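Local coordinates for adhesion and penetration protein autotransporter (Haemophilus influenzae, PDB 3SYJ) that promotes adherence to and invasion of host cells, is probably a serine protease, and self-associates through its passenger domain in bacterial aggregation, at residues V664-Q669 against K693-I698; F867-F872 against E904-V909. All coordinates share one frame; numbering follows the deposited sequence.

Interaction 1 of 2, residues V664-Q669 against K693-I698; sequences VVPNQQ and KVINSI
With chi1 at -72°, CG1 of I695 stands beside the backbone N and the CG2 branch lies anti to it, against P666, while an extended chi2 of 161° carries CD1 out toward N667, so that one branched side chain spans two neighbouring loop residues. CG2 of I695 lies 4.2 Å from CB of the proline ring of P666, whereas CD1 only brushes N667 at OD1, a looser approach of 4.5 Å. A second apolar pair lies further along, where CG2 of V664 stands 4.3 Å from CG2 of I698, one methyl against another.

The loop residues suit a type II turn from V665 to Q668. P666 supplies the fixed phi of its second position, and N667 takes the third with a positive phi, which asparagine tolerates well. I695 in the last turn of helix 692-697 and I698 just beyond it both point at the loop. The carbonyl oxygen of V694 accepts from N and OG of S697, the latter bond 2.9 Å long, keeping this hydroxyl out of the contact.

No hydrogen bond crosses, and only 163 Å² is buried; the contact is mainly aliphatic and slight, and backbone bonds of N667 and Q668 with L689 also tie the turn down near I695.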
ATOM      1  N   VAL A 664     -28.162 -13.528  -1.946  1.00 23.86           N
ATOM      2  CA  VAL A 664     -29.603 -13.373  -2.109  1.00 23.73           C
ATOM      3  C   VAL A 664     -30.062 -12.162  -1.314  1.00 23.96           C
ATOM      4  O   VAL A 664     -29.471 -11.832  -0.290  1.00 26.07           O
ATOM      5  CB  VAL A 664     -30.379 -14.609  -1.633  1.00 19.23           C
ATOM      6  CG1 VAL A 664     -30.080 -15.792  -2.534  1.00 20.78           C
ATOM      7  CG2 VAL A 664     -30.032 -14.920  -0.186  1.00 17.37           C
ATOM      8  N   VAL A 665     -31.115 -11.504  -1.789  1.00 23.38           N
ATOM      9  CA  VAL A 665     -31.583 -10.264  -1.176  1.00 24.71           C
ATOM     10  C   VAL A 665     -32.848 -10.487  -0.348  1.00 26.96           C
ATOM     11  O   VAL A 665     -33.861 -10.964  -0.868  1.00 26.56           O
ATOM     12  CB  VAL A 665     -31.877  -9.184  -2.250  1.00 27.89           C
ATOM     13  CG1 VAL A 665     -32.384  -7.910  -1.593  1.00 27.43           C
ATOM     14  CG2 VAL A 665     -30.637  -8.903  -3.094  1.00 25.20           C
ATOM     15  N   PRO A 666     -32.796 -10.143   0.948  1.00 27.84           N
ATOM     16  CA  PRO A 666     -33.989 -10.269   1.791  1.00 25.40           C
ATOM     17  C   PRO A 666     -35.141  -9.408   1.277  1.00 26.64           C
ATOM     18  O   PRO A 666     -34.901  -8.307   0.785  1.00 29.23           O
ATOM     19  CB  PRO A 666     -33.511  -9.753   3.148  1.00 22.87           C
ATOM     20  CG  PRO A 666     -32.039  -9.945   3.129  1.00 18.90           C
ATOM     21  CD  PRO A 666     -31.626  -9.689   1.717  1.00 21.68           C
ATOM     22  N   ASN A 667     -36.367  -9.915   1.384  1.00 26.68           N
ATOM     23  CA  ASN A 667     -37.570  -9.174   0.995  1.00 29.68           C
ATOM     24  C   ASN A 667     -37.715  -8.936  -0.501  1.00 31.09           C
ATOM     25  O   ASN A 667     -38.439  -8.041  -0.926  1.00 28.35           O
ATOM     26  CB  ASN A 667     -37.668  -7.861   1.764  1.00 24.22           C
ATOM     27  CG  ASN A 667     -37.866  -8.086   3.240  1.00 26.23           C
ATOM     28  OD1 ASN A 667     -37.026  -7.711   4.057  1.00 27.92           O
ATOM     29  ND2 ASN A 667     -38.975  -8.734   3.595  1.00 28.75           N
ATOM     30  N   GLN A 668     -37.019  -9.745  -1.289  1.00 29.85           N
ATOM     31  CA  GLN A 668     -37.205  -9.770  -2.732  1.00 30.70           C
ATOM     32  C   GLN A 668     -37.308 -11.215  -3.167  1.00 31.35           C
ATOM     33  O   GLN A 668     -37.117 -12.131  -2.367  1.00 30.15           O
ATOM     34  CB  GLN A 668     -36.020  -9.137  -3.449  1.00 30.54           C
ATOM     35  CG  GLN A 668     -35.780  -7.693  -3.093  1.00 40.06           C
ATOM     36  CD  GLN A 668     -34.714  -7.059  -3.964  1.00 39.54           C
ATOM     37  OE1 GLN A 668     -33.950  -7.753  -4.646  1.00 36.66           O
ATOM     38  NE2 GLN A 668     -34.653  -5.731  -3.945  1.00 43.58           N
ATOM     39  N   GLN A 669     -37.603 -11.418  -4.443  1.00 31.65           N
ATOM     40  CA  GLN A 669     -37.551 -12.753  -5.004  1.00 31.98           C
ATOM     41  C   GLN A 669     -36.126 -13.031  -5.436  1.00 30.34           C
ATOM     42  O   GLN A 669     -35.447 -12.149  -5.956  1.00 31.28           O
ATOM     43  CB  GLN A 669     -38.501 -12.892  -6.193  1.00 32.71           C
ATOM     44  CG  GLN A 669     -39.965 -12.805  -5.804  1.00 36.58           C
ATOM     45  CD  GLN A 669     -40.890 -13.365  -6.864  1.00 45.22           C
ATOM     46  OE1 GLN A 669     -40.571 -13.358  -8.057  1.00 40.39           O
ATOM     47  NE2 GLN A 669     -42.049 -13.855  -6.432  1.00 44.16           N
ATOM     48  N   LYS A 693     -37.478 -15.920   9.955  1.00 28.33           N
ATOM     49  CA  LYS A 693     -36.763 -17.110  10.390  1.00 29.01           C
ATOM     50  C   LYS A 693     -35.848 -17.599   9.281  1.00 31.46           C
ATOM     51  O   LYS A 693     -34.705 -17.986   9.525  1.00 28.30           O
ATOM     52  CB  LYS A 693     -37.766 -18.200  10.767  1.00 33.40           C
ATOM     53  CG  LYS A 693     -37.143 -19.530  11.158  1.00 39.73           C
ATOM     54  CD  LYS A 693     -36.481 -19.463  12.527  1.00 47.98           C
ATOM     55  CE  LYS A 693     -36.242 -20.863  13.105  1.00 48.37           C
ATOM     56  NZ  LYS A 693     -37.512 -21.616  13.385  1.00 43.04           N
ATOM     57  N   VAL A 694     -36.362 -17.576   8.056  1.00 31.70           N
ATOM     58  CA  VAL A 694     -35.589 -17.979   6.898  1.00 22.52           C
ATOM     59  C   VAL A 694     -34.457 -16.986   6.666  1.00 25.81           C
ATOM     60  O   VAL A 694     -33.306 -17.373   6.499  1.00 27.73           O
ATOM     61  CB  VAL A 694     -36.470 -18.074   5.642  1.00 25.98           C
ATOM     62  CG1 VAL A 694     -35.638 -18.489   4.447  1.00 25.62           C
ATOM     63  CG2 VAL A 694     -37.618 -19.054   5.864  1.00 22.46           C
ATOM     64  N   ILE A 695     -34.792 -15.701   6.670  1.00 26.14           N
ATOM     65  CA  ILE A 695     -33.811 -14.651   6.448  1.00 23.97           C
ATOM     66  C   ILE A 695     -32.672 -14.734   7.451  1.00 24.59           C
ATOM     67  O   ILE A 695     -31.499 -14.594   7.090  1.00 27.76           O
ATOM     68  CB  ILE A 695     -34.461 -13.254   6.516  1.00 27.04           C
ATOM     69  CG1 ILE A 695     -35.326 -13.017   5.280  1.00 26.98           C
ATOM     70  CG2 ILE A 695     -33.406 -12.160   6.645  1.00 23.81           C
ATOM     71  CD1 ILE A 695     -36.342 -11.922   5.463  1.00 29.15           C
ATOM     72  N   ASN A 696     -33.015 -14.974   8.710  1.00 23.72           N
ATOM     73  CA  ASN A 696     -32.008 -15.012   9.765  1.00 25.15           C
ATOM     74  C   ASN A 696     -31.150 -16.265   9.706  1.00 23.39           C
ATOM     75  O   ASN A 696     -30.086 -16.313  10.315  1.00 25.58           O
ATOM     76  CB  ASN A 696     -32.656 -14.900  11.152  1.00 27.41           C
ATOM     77  CG  ASN A 696     -33.158 -13.497  11.455  1.00 32.81           C
ATOM     78  OD1 ASN A 696     -32.638 -12.503  10.937  1.00 31.54           O
ATOM     79  ND2 ASN A 696     -34.172 -13.411  12.308  1.00 35.84           N
ATOM     80  N   SER A 697     -31.617 -17.281   8.983  1.00 21.82           N
ATOM     81  CA  SER A 697     -30.899 -18.546   8.910  1.00 23.96           C
ATOM     82  C   SER A 697     -29.857 -18.538   7.791  1.00 23.90           C
ATOM     83  O   SER A 697     -28.971 -19.382   7.753  1.00 24.37           O
ATOM     84  CB  SER A 697     -31.868 -19.707   8.703  1.00 21.34           C
ATOM     85  OG  SER A 697     -32.167 -19.858   7.326  1.00 22.48           O
ATOM     86  N   ILE A 698     -29.961 -17.579   6.884  1.00 22.44           N
ATOM     87  CA  ILE A 698     -29.029 -17.510   5.771  1.00 19.88           C
ATOM     88  C   ILE A 698     -27.773 -16.689   6.095  1.00 21.98           C
ATOM     89  O   ILE A 698     -27.864 -15.511   6.449  1.00 22.88           O
ATOM     90  CB  ILE A 698     -29.717 -16.955   4.518  1.00 18.85           C
ATOM     91  CG1 ILE A 698     -30.931 -17.821   4.168  1.00 17.74           C
ATOM     92  CG2 ILE A 698     -28.725 -16.874   3.367  1.00 20.23           C
ATOM     93  CD1 ILE A 698     -31.752 -17.321   3.005  1.00 18.76           C
TER

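Interaction 2 of 2, residues F867-F872 against E904-V909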
ATOM      1  N   PHE A 867     -18.138  22.359   5.143  1.00 35.71           N
ATOM      2  CA  PHE A 867     -16.787  22.854   5.394  1.00 37.29           C
ATOM      3  C   PHE A 867     -16.471  22.919   6.883  1.00 42.08           C
ATOM      4  O   PHE A 867     -17.364  23.121   7.711  1.00 41.42           O
ATOM      5  CB  PHE A 867     -16.625  24.268   4.826  1.00 36.02           C
ATOM      6  CG  PHE A 867     -16.396  24.316   3.343  1.00 35.00           C
ATOM      7  CD1 PHE A 867     -15.161  24.683   2.834  1.00 36.02           C
ATOM      8  CD2 PHE A 867     -17.419  24.015   2.458  1.00 36.07           C
ATOM      9  CE1 PHE A 867     -14.949  24.741   1.464  1.00 33.54           C
ATOM     10  CE2 PHE A 867     -17.211  24.067   1.090  1.00 31.38           C
ATOM     11  CZ  PHE A 867     -15.978  24.431   0.594  1.00 31.12           C
ATOM     12  N   THR A 868     -15.197  22.745   7.217  1.00 37.42           N
ATOM     13  CA  THR A 868     -14.695  23.148   8.521  1.00 39.60           C
ATOM     14  C   THR A 868     -13.721  24.294   8.288  1.00 41.67           C
ATOM     15  O   THR A 868     -13.154  24.422   7.199  1.00 35.19           O
ATOM     16  CB  THR A 868     -13.980  22.003   9.276  1.00 41.54           C
ATOM     17  OG1 THR A 868     -12.778  21.639   8.588  1.00 40.18           O
ATOM     18  CG2 THR A 868     -14.886  20.784   9.407  1.00 42.11           C
ATOM     19  N   SER A 869     -13.525  25.128   9.303  1.00 42.80           N
ATOM     20  CA  SER A 869     -12.624  26.267   9.168  1.00 40.10           C
ATOM     21  C   SER A 869     -12.092  26.774  10.505  1.00 40.01           C
ATOM     22  O   SER A 869     -12.635  26.466  11.566  1.00 40.94           O
ATOM     23  CB  SER A 869     -13.336  27.412   8.448  1.00 34.92           C
ATOM     24  OG  SER A 869     -14.309  28.007   9.294  1.00 36.44           O
ATOM     25  N   SER A 870     -11.014  27.549  10.426  1.00 43.58           N
ATOM     26  CA  SER A 870     -10.505  28.316  11.553  1.00 43.40           C
ATOM     27  C   SER A 870     -10.319  29.754  11.108  1.00 43.92           C
ATOM     28  O   SER A 870      -9.263  30.114  10.590  1.00 43.03           O
ATOM     29  CB  SER A 870      -9.170  27.763  12.052  1.00 44.70           C
ATOM     30  OG  SER A 870      -8.648  28.580  13.089  1.00 42.78           O
ATOM     31  N   LEU A 871     -11.350  30.572  11.296  1.00 41.60           N
ATOM     32  CA  LEU A 871     -11.298  31.968  10.883  1.00 42.73           C
ATOM     33  C   LEU A 871     -10.152  32.694  11.572  1.00 44.32           C
ATOM     34  O   LEU A 871      -9.625  33.675  11.043  1.00 41.56           O
ATOM     35  CB  LEU A 871     -12.630  32.674  11.161  1.00 44.78           C
ATOM     36  CG  LEU A 871     -13.741  32.423  10.133  1.00 46.63           C
ATOM     37  CD1 LEU A 871     -15.056  33.052  10.569  1.00 41.95           C
ATOM     38  CD2 LEU A 871     -13.331  32.947   8.763  1.00 43.85           C
ATOM     39  N   PHE A 872      -9.762  32.196  12.744  1.00 43.93           N
ATOM     40  CA  PHE A 872      -8.665  32.792  13.498  1.00 46.70           C
ATOM     41  C   PHE A 872      -7.343  32.757  12.734  1.00 46.12           C
ATOM     42  O   PHE A 872      -6.590  33.731  12.742  1.00 48.22           O
ATOM     43  CB  PHE A 872      -8.492  32.123  14.861  1.00 47.33           C
ATOM     44  CG  PHE A 872      -7.366  32.701  15.666  1.00 56.17           C
ATOM     45  CD1 PHE A 872      -7.590  33.744  16.551  1.00 57.02           C
ATOM     46  CD2 PHE A 872      -6.075  32.220  15.518  1.00 55.53           C
ATOM     47  CE1 PHE A 872      -6.551  34.285  17.285  1.00 56.60           C
ATOM     48  CE2 PHE A 872      -5.034  32.758  16.247  1.00 53.21           C
ATOM     49  CZ  PHE A 872      -5.271  33.791  17.132  1.00 56.98           C
ATOM     50  N   GLU A 904      -9.421  39.676   7.415  1.00 41.73           N
ATOM     51  CA  GLU A 904      -9.123  39.193   6.076  1.00 45.66           C
ATOM     52  C   GLU A 904     -10.361  38.527   5.495  1.00 50.80           C
ATOM     53  O   GLU A 904     -11.407  38.457   6.146  1.00 51.81           O
ATOM     54  CB  GLU A 904      -7.978  38.176   6.109  1.00 43.76           C
ATOM     55  CG  GLU A 904      -6.673  38.707   6.664  1.00 45.98           C
ATOM     56  CD  GLU A 904      -6.055  39.766   5.773  1.00 51.33           C
ATOM     57  OE1 GLU A 904      -6.433  39.841   4.583  1.00 42.45           O
ATOM     58  OE2 GLU A 904      -5.190  40.522   6.269  1.00 49.67           O
ATOM     59  N   GLN A 905     -10.237  38.038   4.266  1.00 47.65           N
ATOM     60  CA  GLN A 905     -11.262  37.194   3.670  1.00 47.41           C
ATOM     61  C   GLN A 905     -10.816  35.731   3.706  1.00 42.66           C
ATOM     62  O   GLN A 905      -9.633  35.431   3.561  1.00 46.20           O
ATOM     63  CB  GLN A 905     -11.548  37.621   2.226  1.00 46.15           C
ATOM     64  CG  GLN A 905     -12.161  39.008   2.086  1.00 46.50           C
ATOM     65  CD  GLN A 905     -12.695  39.273   0.689  1.00 47.68           C
ATOM     66  OE1 GLN A 905     -12.125  38.825  -0.302  1.00 53.05           O
ATOM     67  NE2 GLN A 905     -13.796  40.006   0.607  1.00 54.76           N
ATOM     68  N   LEU A 906     -11.758  34.822   3.916  1.00 44.84           N
ATOM     69  CA  LEU A 906     -11.453  33.401   3.839  1.00 41.10           C
ATOM     70  C   LEU A 906     -12.066  32.801   2.582  1.00 41.80           C
ATOM     71  O   LEU A 906     -13.287  32.699   2.464  1.00 36.98           O
ATOM     72  CB  LEU A 906     -11.964  32.662   5.075  1.00 38.57           C
ATOM     73  CG  LEU A 906     -11.540  31.197   5.135  1.00 38.73           C
ATOM     74  CD1 LEU A 906     -10.035  31.082   4.990  1.00 40.93           C
ATOM     75  CD2 LEU A 906     -12.004  30.549   6.424  1.00 41.99           C
ATOM     76  N   THR A 907     -11.217  32.418   1.635  1.00 37.95           N
ATOM     77  CA  THR A 907     -11.689  31.771   0.418  1.00 40.70           C
ATOM     78  C   THR A 907     -12.215  30.370   0.740  1.00 41.83           C
ATOM     79  O   THR A 907     -11.551  29.599   1.434  1.00 45.52           O
ATOM     80  CB  THR A 907     -10.566  31.686  -0.647  1.00 46.48           C
ATOM     81  OG1 THR A 907     -10.039  32.997  -0.896  1.00 43.81           O
ATOM     82  CG2 THR A 907     -11.092  31.096  -1.954  1.00 40.83           C
ATOM     83  N   LEU A 908     -13.411  30.053   0.253  1.00 37.16           N
ATOM     84  CA  LEU A 908     -13.980  28.722   0.435  1.00 37.78           C
ATOM     85  C   LEU A 908     -14.002  27.967  -0.889  1.00 40.86           C
ATOM     86  O   LEU A 908     -13.594  26.805  -0.962  1.00 39.14           O
ATOM     87  CB  LEU A 908     -15.389  28.805   1.029  1.00 36.47           C
ATOM     88  CG  LEU A 908     -15.450  29.211   2.501  1.00 39.89           C
ATOM     89  CD1 LEU A 908     -16.878  29.152   3.013  1.00 37.17           C
ATOM     90  CD2 LEU A 908     -14.537  28.325   3.340  1.00 32.30           C
ATOM     91  N   VAL A 909     -14.472  28.640  -1.933  1.00 40.06           N
ATOM     92  CA  VAL A 909     -14.503  28.073  -3.270  1.00 35.43           C
ATOM     93  C   VAL A 909     -13.626  28.898  -4.201  1.00 40.74           C
ATOM     94  O   VAL A 909     -13.831  30.101  -4.353  1.00 45.20           O
ATOM     95  CB  VAL A 909     -15.933  28.052  -3.830  1.00 39.96           C
ATOM     96  CG1 VAL A 909     -15.948  27.381  -5.193  1.00 38.88           C
ATOM     97  CG2 VAL A 909     -16.869  27.334  -2.867  1.00 41.12           C
TER
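F867 reaches across to L908 with one side of its ring. Its chi1 of -79° sets CG beside the backbone N, and from CB through CG the ring runs to CD1, which rests 3.7 Å from CD2 of L908. The next atom, CE1, has two neighbours: that same methyl, and the backbone oxygen of L908, 3.5 Å from CE1. At the tip, CZ keeps near the oxygen at 3.7 Å. The oxygen meets the ring obliquely; the ring thus packs on both the methyl and the backbone oxygen of L908, with no hydrogen bond across.

A second cluster forms where strand 862-870 ends. CD2 of L906 lies 3.6 Å from CD2 of L871 and 4.0 Å from CB of S869. The small serine lets the leucine come close to the strand, while its OG is bonded to OD1 of N895, so a hydroxyl is accommodated in a buried setting. Leucine suits positions 906 and 908 because alternate residues of this strand point at the other segment; OG1 of T907 between them bonds NE of R947.

The two segments face each other across the interior of the pertactin-family region. Strand 862-870 runs parallel to 887-895 and antiparallel to 875-881, which in turn is parallel to 906-911. V893 touches F867, S869 and L908, and L908 and V909 form a classic beta bulge against F946 of strand 945-949.

Overall arrangement
Interactions 1 and 2 come in series along the passenger domain, with centres about 49 Å apart and nearest atoms about 34 Å apart, so neither touches the other. Interaction 1 belongs to the second beta-solenoid repeat region and sits in an excursion between strands 659-662 and 701-709. The excursion also holds strands 669-675 and 682-688, joined by the C673-C684 disulfide. Interaction 2 lies in the pertactin-family region near the C-terminal end of the modelled chain. Between them run successive parallel strands of the beta-helix. Interaction 1 joins a loop and a helix of an excursion from it, interaction 2 packs two strands within its body, in an elongated adhesin that self-associates in bacterial aggregation.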